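Local coordinates for uncharacterized protein (PDB 4YBV), which probably hydrolyses acyl thioesters, being a thioesterase of the hot dog fold, at residues T10-S14 and S26-K32; R85-E91 and D103-D109. The protein carries 1 engineered substitution. All coordinates share one frame; numbering follows the deposited sequence.

Interaction 1. Residues T10-S14 and S26-K32; sequences TFEMS and SMPVTDK
Met-27 brings its sulfur obliquely to the Phe-11 ring: SD is 4.8 Å from the ring centroid, 56° off the normal, and closest to CD2 at 3.8 Å. The two side chains run alongside each other in the same direction, in a Met-aromatic contact. Beyond Met-27 the ring packs on Ala-44 and Ala-47 of helix 42-60 and on Leu-7 of the second subunit. The puckered Pro-28 ring crosses the Glu-12 side chain at about a right angle, its CG 3.8 Å from Glu-12 CB, while its CD rests against the Glu-12 carbonyl oxygen. Glu-12, at positive phi, closes the preceding helix in a Schellman motif, and this turn leads the chain into strand 14-19, alongside strand 22-28. There Ser-14 and Ser-26 form an antiparallel hydrogen-bonded pair, with Ser-14 N reaching Ser-26 O at 2.8 Å. That oxygen also takes a CA-H...O contact from Met-13. A water donates to both Phe-11 O and Pro-28 O, bridging the backbones where they diverge. At the far end Lys-32, bent at chi3 (64°), brings NZ to Thr-10 O at 3.0 Å in the carbonyl plane; Glu-12 OE2 lies 4.4 Å from the same NZ, too far for a salt bridge but close enough that it may steady the ammonium group. Thr-10 OG1 is bonded instead to Lys-32 O of the second subunit. The Ser pair belongs to the first hairpin of a hot dog fold, strands 14-19 and 22-28, with Phe-11 and Met-13, just after the N-terminal helix, packed on the central helix 42-60.

Interaction 2. Residues R85-E91 and D103-D109; sequences RVTATAE and DIKIKND
Ala-88 and Ala-90 face Ile-106 and Ile-104 across two antiparallel strands, small methyls set against branched chains. Each isoleucine turns CG1 beside its own backbone N (chi1 -45° in Ile-106, and much the same in Ile-104), which lays that branch alongside the facing alanine: Ile-106 CG1 is 3.8 Å from Ala-88 CB and Ile-104 CG1 3.9 Å from Ala-90 CB. The CG2 branches lean the other way along the strand, that of Ile-104 toward Ala-88 CB and that of Ile-106 toward Val-86 CB. Ala-88 with Ile-106 and Ala-90 with Ile-104 are the non-hydrogen-bonded pairs, and their side chains lie on the face that packs on helix 42-60, where Ala-88 meets Leu-48 and Ile-104 meets Cys-53. The strands are the two arms of a hairpin in the curved antiparallel sheet that wraps the long helix in the hot dog fold; their axes run 4.6 Å apart at 164°. On the other face stand the hydrogen-bonded pairs, Thr-87 with Lys-107, Thr-89 with Lys-105 and Glu-91 with Asp-103, each joined by two backbone bonds; the straightest, from Thr-89 N to Lys-105 O (2.9 Å), has 175° at hydrogen. Lys-105 leads its chain away from Thr-89 and back along its own strand, where NZ makes a salt bridge to Asp-103 OD2 at 2.8 Å. Asp-103 also packs on Asp-103 of the third subunit. Past Lys-107 the pairing gives way to water, which donates to Arg-85 O at 2.8 Å and accepts from Asp-109 N. Asn-108 turns its amide end away from Val-86, and its OD1 takes N-H groups from Lys-110 and Gln-112 in the turn that follows.

From the N terminus, the chain leaves helix 7-10, passes through 10-14 and runs out and back along strands 14-19 and 22-28; interaction 1 closes this first loop. The long helix 42-60 and strand 67-77 follow before strand 85-95 opens interaction 2, which closes a second hairpin with strand 99-107. The two contacts are in series, neither nested nor crossed, yet they meet in space because strands 22-28 and 85-95 are sheet neighbours. Met-27 O probably accepts from Val-86 N, and Ser-26 OG probably bonds to Arg-85 NH2. Together they tie the N-terminal hairpin to the middle of the sheet, beside the long helix.

Interaction 1. Residues T10-S14 and S26-K32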
loop_
_atom_site.group_PDB
_atom_site.type_symbol
_atom_site.label_atom_id
_atom_site.label_comp_id
_atom_site.label_asym_id
_atom_site.label_seq_id
_atom_site.Cartn_x
_atom_site.Cartn_y
_atom_site.Cartn_z
ATOM N N THR A 10 12.853 -14.223 18.833
ATOM C CA THR A 10 12.175 -15.390 18.311
ATOM C C THR A 10 12.630 -15.677 16.889
ATOM O O THR A 10 12.782 -16.835 16.501
ATOM C CB THR A 10 10.646 -15.194 18.306
ATOM O OG1 THR A 10 10.202 -14.886 19.626
ATOM C CG2 THR A 10 9.963 -16.441 17.801
ATOM N N PHE A 11 12.867 -14.610 16.112
ATOM C CA PHE A 11 13.228 -14.789 14.707
ATOM C C PHE A 11 14.744 -14.886 14.535
ATOM O O PHE A 11 15.214 -15.020 13.422
ATOM C CB PHE A 11 12.702 -13.634 13.828
ATOM C CG PHE A 11 11.221 -13.762 13.451
ATOM C CD1 PHE A 11 10.440 -14.784 13.988
ATOM C CD2 PHE A 11 10.627 -12.862 12.560
ATOM C CE1 PHE A 11 9.079 -14.903 13.632
ATOM C CE2 PHE A 11 9.274 -12.984 12.210
ATOM C CZ PHE A 11 8.510 -14.003 12.745
ATOM N N GLU A 12 15.488 -14.800 15.628
ATOM C CA GLU A 12 16.969 -14.859 15.569
ATOM C C GLU A 12 17.533 -13.787 14.640
ATOM O O GLU A 12 18.376 -14.078 13.770
ATOM C CB GLU A 12 17.434 -16.243 15.107
ATOM C CG GLU A 12 16.912 -17.359 15.980
ATOM C CD GLU A 12 17.639 -18.652 15.718
ATOM O OE1 GLU A 12 18.881 -18.616 15.563
ATOM O OE2 GLU A 12 16.962 -19.693 15.646
ATOM N N MET A 13 17.020 -12.565 14.800
ATOM C CA MET A 13 17.457 -11.415 14.004
ATOM C C MET A 13 18.833 -10.967 14.437
ATOM O O MET A 13 19.113 -10.921 15.638
ATOM C CB MET A 13 16.490 -10.239 14.150
ATOM C CG MET A 13 15.051 -10.550 13.663
ATOM S SD MET A 13 14.134 -9.014 13.615
ATOM C CE MET A 13 12.495 -9.660 13.333
ATOM N N SER A 14 19.681 -10.609 13.482
ATOM C CA SER A 14 20.947 -9.927 13.844
ATOM C C SER A 14 21.180 -8.676 13.019
ATOM O O SER A 14 20.969 -8.660 11.808
ATOM C CB SER A 14 22.151 -10.876 13.724
ATOM O OG SER A 14 22.220 -11.436 12.427
ATOM N N SER A 26 19.406 -9.216 9.400
ATOM C CA SER A 26 19.170 -10.491 8.746
ATOM C C SER A 26 18.638 -11.536 9.728
ATOM O O SER A 26 18.635 -11.322 10.955
ATOM C CB SER A 26 20.468 -11.011 8.079
ATOM O OG SER A 26 21.506 -11.137 9.024
ATOM N N MET A 27 18.196 -12.663 9.193
ATOM C CA MET A 27 17.693 -13.749 10.039
ATOM C C MET A 27 17.712 -15.028 9.253
ATOM O O MET A 27 17.634 -14.983 8.022
ATOM C CB MET A 27 16.271 -13.434 10.555
ATOM C CG MET A 27 15.194 -13.540 9.480
ATOM S SD MET A 27 13.537 -13.020 10.070
ATOM C CE MET A 27 12.538 -13.530 8.720
ATOM N N PRO A 28 17.844 -16.181 9.946
ATOM C CA PRO A 28 17.834 -17.500 9.289
ATOM C C PRO A 28 16.438 -17.949 8.856
ATOM O O PRO A 28 15.477 -17.733 9.573
ATOM C CB PRO A 28 18.363 -18.446 10.372
ATOM C CG PRO A 28 17.992 -17.793 11.671
ATOM C CD PRO A 28 18.106 -16.290 11.396
ATOM N N VAL A 29 16.346 -18.592 7.704
ATOM C CA VAL A 29 15.077 -19.154 7.267
ATOM C C VAL A 29 14.975 -20.538 7.879
ATOM O O VAL A 29 15.620 -21.477 7.397
ATOM C CB VAL A 29 14.985 -19.220 5.746
ATOM C CG1 VAL A 29 13.658 -19.876 5.313
ATOM C CG2 VAL A 29 15.125 -17.839 5.160
ATOM N N THR A 30 14.194 -20.654 8.955
ATOM C CA THR A 30 14.036 -21.918 9.678
ATOM C C THR A 30 12.583 -22.388 9.601
ATOM O O THR A 30 11.729 -21.629 9.157
ATOM C CB THR A 30 14.473 -21.769 11.154
ATOM O OG1 THR A 30 13.604 -20.853 11.832
ATOM C CG2 THR A 30 15.906 -21.233 11.232
ATOM N N ASP A 31 12.313 -23.641 9.999
ATOM C CA ASP A 31 10.955 -24.190 9.983
ATOM C C ASP A 31 10.014 -23.265 10.739
ATOM O O ASP A 31 8.881 -23.072 10.324
ATOM C CB ASP A 31 10.899 -25.599 10.604
ATOM C CG ASP A 31 11.601 -26.660 9.753
ATOM O OD1 ASP A 31 11.533 -26.605 8.502
ATOM O OD2 ASP A 31 12.238 -27.551 10.349
ATOM N N LYS A 32 10.502 -22.709 11.850
ATOM C CA LYS A 32 9.770 -21.760 12.696
ATOM C C LYS A 32 9.133 -20.563 11.982
ATOM O O LYS A 32 8.093 -20.084 12.432
ATOM C CB LYS A 32 10.692 -21.195 13.800
ATOM C CG LYS A 32 10.504 -21.853 15.164
ATOM C CD LYS A 32 11.633 -21.488 16.136
ATOM C CE LYS A 32 11.681 -20.014 16.458
ATOM N NZ LYS A 32 12.894 -19.705 17.277
HETATM O O HOH W 1 14.329 -16.978 11.802
#

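Interaction 2. Residues R85-E91 and D103-D109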
loop_
_atom_site.group_PDB
_atom_site.type_symbol
_atom_site.label_atom_id
_atom_site.label_comp_id
_atom_site.label_asym_id
_atom_site.label_seq_id
_atom_site.Cartn_x
_atom_site.Cartn_y
_atom_site.Cartn_z
ATOM N N ARG A 85 19.831 -17.440 4.804
ATOM C CA ARG A 85 19.466 -16.271 5.591
ATOM C C ARG A 85 18.792 -15.328 4.657
ATOM O O ARG A 85 19.039 -15.376 3.459
ATOM C CB ARG A 85 20.680 -15.598 6.242
ATOM C CG ARG A 85 21.405 -16.488 7.238
ATOM C CD ARG A 85 22.582 -15.744 7.870
ATOM N NE ARG A 85 22.177 -14.631 8.733
ATOM C CZ ARG A 85 21.865 -14.764 10.018
ATOM N NH1 ARG A 85 21.879 -15.959 10.571
ATOM N NH2 ARG A 85 21.525 -13.709 10.753
ATOM N N VAL A 86 17.918 -14.484 5.193
ATOM C CA VAL A 86 17.419 -13.353 4.443
ATOM C C VAL A 86 17.882 -12.083 5.107
ATOM O O VAL A 86 18.043 -12.009 6.340
ATOM C CB VAL A 86 15.880 -13.361 4.321
ATOM C CG1 VAL A 86 15.466 -14.590 3.539
ATOM C CG2 VAL A 86 15.208 -13.299 5.699
ATOM N N THR A 87 18.085 -11.073 4.270
ATOM C CA THR A 87 18.643 -9.815 4.706
ATOM C C THR A 87 17.804 -8.663 4.237
ATOM O O THR A 87 17.493 -8.510 3.054
ATOM C CB THR A 87 20.089 -9.630 4.159
ATOM O OG1 THR A 87 20.862 -10.754 4.560
ATOM C CG2 THR A 87 20.683 -8.355 4.734
ATOM N N ALA A 88 17.444 -7.833 5.186
ATOM C CA ALA A 88 16.654 -6.648 4.933
ATOM C C ALA A 88 17.551 -5.415 5.000
ATOM O O ALA A 88 18.194 -5.199 6.019
ATOM C CB ALA A 88 15.580 -6.539 5.953
ATOM N N THR A 89 17.525 -4.598 3.947
ATOM C CA THR A 89 18.195 -3.299 3.922
ATOM C C THR A 89 17.171 -2.188 3.888
ATOM O O THR A 89 16.405 -2.043 2.920
ATOM C CB THR A 89 19.166 -3.152 2.701
ATOM O OG1 THR A 89 20.079 -4.238 2.699
ATOM C CG2 THR A 89 19.968 -1.867 2.777
ATOM N N ALA A 90 17.113 -1.441 4.982
ATOM C CA ALA A 90 16.233 -0.310 5.100
ATOM C C ALA A 90 17.041 0.975 4.827
ATOM O O ALA A 90 18.018 1.235 5.510
ATOM C CB ALA A 90 15.598 -0.253 6.478
ATOM N N GLU A 91 16.614 1.770 3.850
ATOM C CA GLU A 91 17.252 3.073 3.606
ATOM C C GLU A 91 16.197 4.156 3.707
ATOM O O GLU A 91 15.119 4.023 3.119
ATOM C CB GLU A 91 17.926 3.118 2.228
ATOM C CG GLU A 91 18.660 1.841 1.818
ATOM C CD GLU A 91 19.106 1.856 0.349
ATOM O OE1 GLU A 91 19.199 2.962 -0.228
ATOM O OE2 GLU A 91 19.355 0.767 -0.224
ATOM N N ASP A 103 12.482 2.952 2.734
ATOM C CA ASP A 103 12.452 1.973 1.662
ATOM C C ASP A 103 13.141 0.708 2.163
ATOM O O ASP A 103 14.198 0.812 2.719
ATOM C CB ASP A 103 13.173 2.520 0.441
ATOM C CG ASP A 103 12.728 1.879 -0.819
ATOM O OD1 ASP A 103 11.693 2.344 -1.348
ATOM O OD2 ASP A 103 13.399 0.931 -1.282
ATOM N N ILE A 104 12.536 -0.473 2.006
ATOM C CA ILE A 104 13.165 -1.701 2.494
ATOM C C ILE A 104 13.204 -2.763 1.411
ATOM O O ILE A 104 12.180 -3.090 0.816
ATOM C CB ILE A 104 12.457 -2.306 3.734
ATOM C CG1 ILE A 104 12.165 -1.274 4.813
ATOM C CG2 ILE A 104 13.302 -3.426 4.353
ATOM C CD1 ILE A 104 10.724 -0.810 4.825
ATOM N N LYS A 105 14.392 -3.305 1.158
ATOM C CA LYS A 105 14.511 -4.392 0.216
ATOM C C LYS A 105 15.029 -5.638 0.938
ATOM O O LYS A 105 16.023 -5.596 1.648
ATOM C CB LYS A 105 15.419 -3.988 -0.951
ATOM C CG LYS A 105 14.763 -2.934 -1.876
ATOM C CD LYS A 105 15.730 -2.535 -2.996
ATOM C CE LYS A 105 15.031 -1.687 -4.048
ATOM N NZ LYS A 105 14.270 -0.555 -3.453
ATOM N N ILE A 106 14.334 -6.749 0.766
ATOM C CA ILE A 106 14.687 -7.982 1.449
ATOM C C ILE A 106 15.031 -9.032 0.434
ATOM O O ILE A 106 14.230 -9.339 -0.475
ATOM C CB ILE A 106 13.559 -8.461 2.367
ATOM C CG1 ILE A 106 13.055 -7.235 3.157
ATOM C CG2 ILE A 106 14.076 -9.572 3.258
ATOM C CD1 ILE A 106 12.013 -7.479 4.206
ATOM N N LYS A 107 16.257 -9.544 0.591
ATOM C CA LYS A 107 16.875 -10.475 -0.337
ATOM C C LYS A 107 17.230 -11.780 0.301
ATOM O O LYS A 107 17.480 -11.831 1.503
ATOM C CB LYS A 107 18.162 -9.870 -0.941
ATOM C CG LYS A 107 17.928 -8.601 -1.718
ATOM C CD LYS A 107 19.204 -8.035 -2.328
ATOM C CE LYS A 107 18.865 -6.835 -3.168
ATOM N NZ LYS A 107 20.132 -6.178 -3.623
ATOM N N ASN A 108 17.288 -12.840 -0.505
ATOM C CA ASN A 108 17.806 -14.121 -0.018
ATOM C C ASN A 108 19.311 -14.248 -0.314
ATOM O O ASN A 108 19.943 -13.262 -0.711
ATOM C CB ASN A 108 17.034 -15.326 -0.609
ATOM C CG ASN A 108 17.090 -15.407 -2.146
ATOM O OD1 ASN A 108 17.919 -14.757 -2.822
ATOM N ND2 ASN A 108 16.182 -16.214 -2.707
ATOM N N ASP A 109 19.821 -15.470 -0.113
ATOM C CA ASP A 109 21.206 -15.921 -0.330
ATOM C C ASP A 109 21.722 -15.839 -1.742
ATOM O O ASP A 109 22.933 -15.876 -1.971
ATOM C CB ASP A 109 21.337 -17.380 0.086
ATOM C CG ASP A 109 21.733 -17.511 1.483
ATOM O OD1 ASP A 109 21.885 -18.671 1.954
ATOM O OD2 ASP A 109 21.896 -16.434 2.118
HETATM O O HOH W 2 18.398 -17.274 1.560
#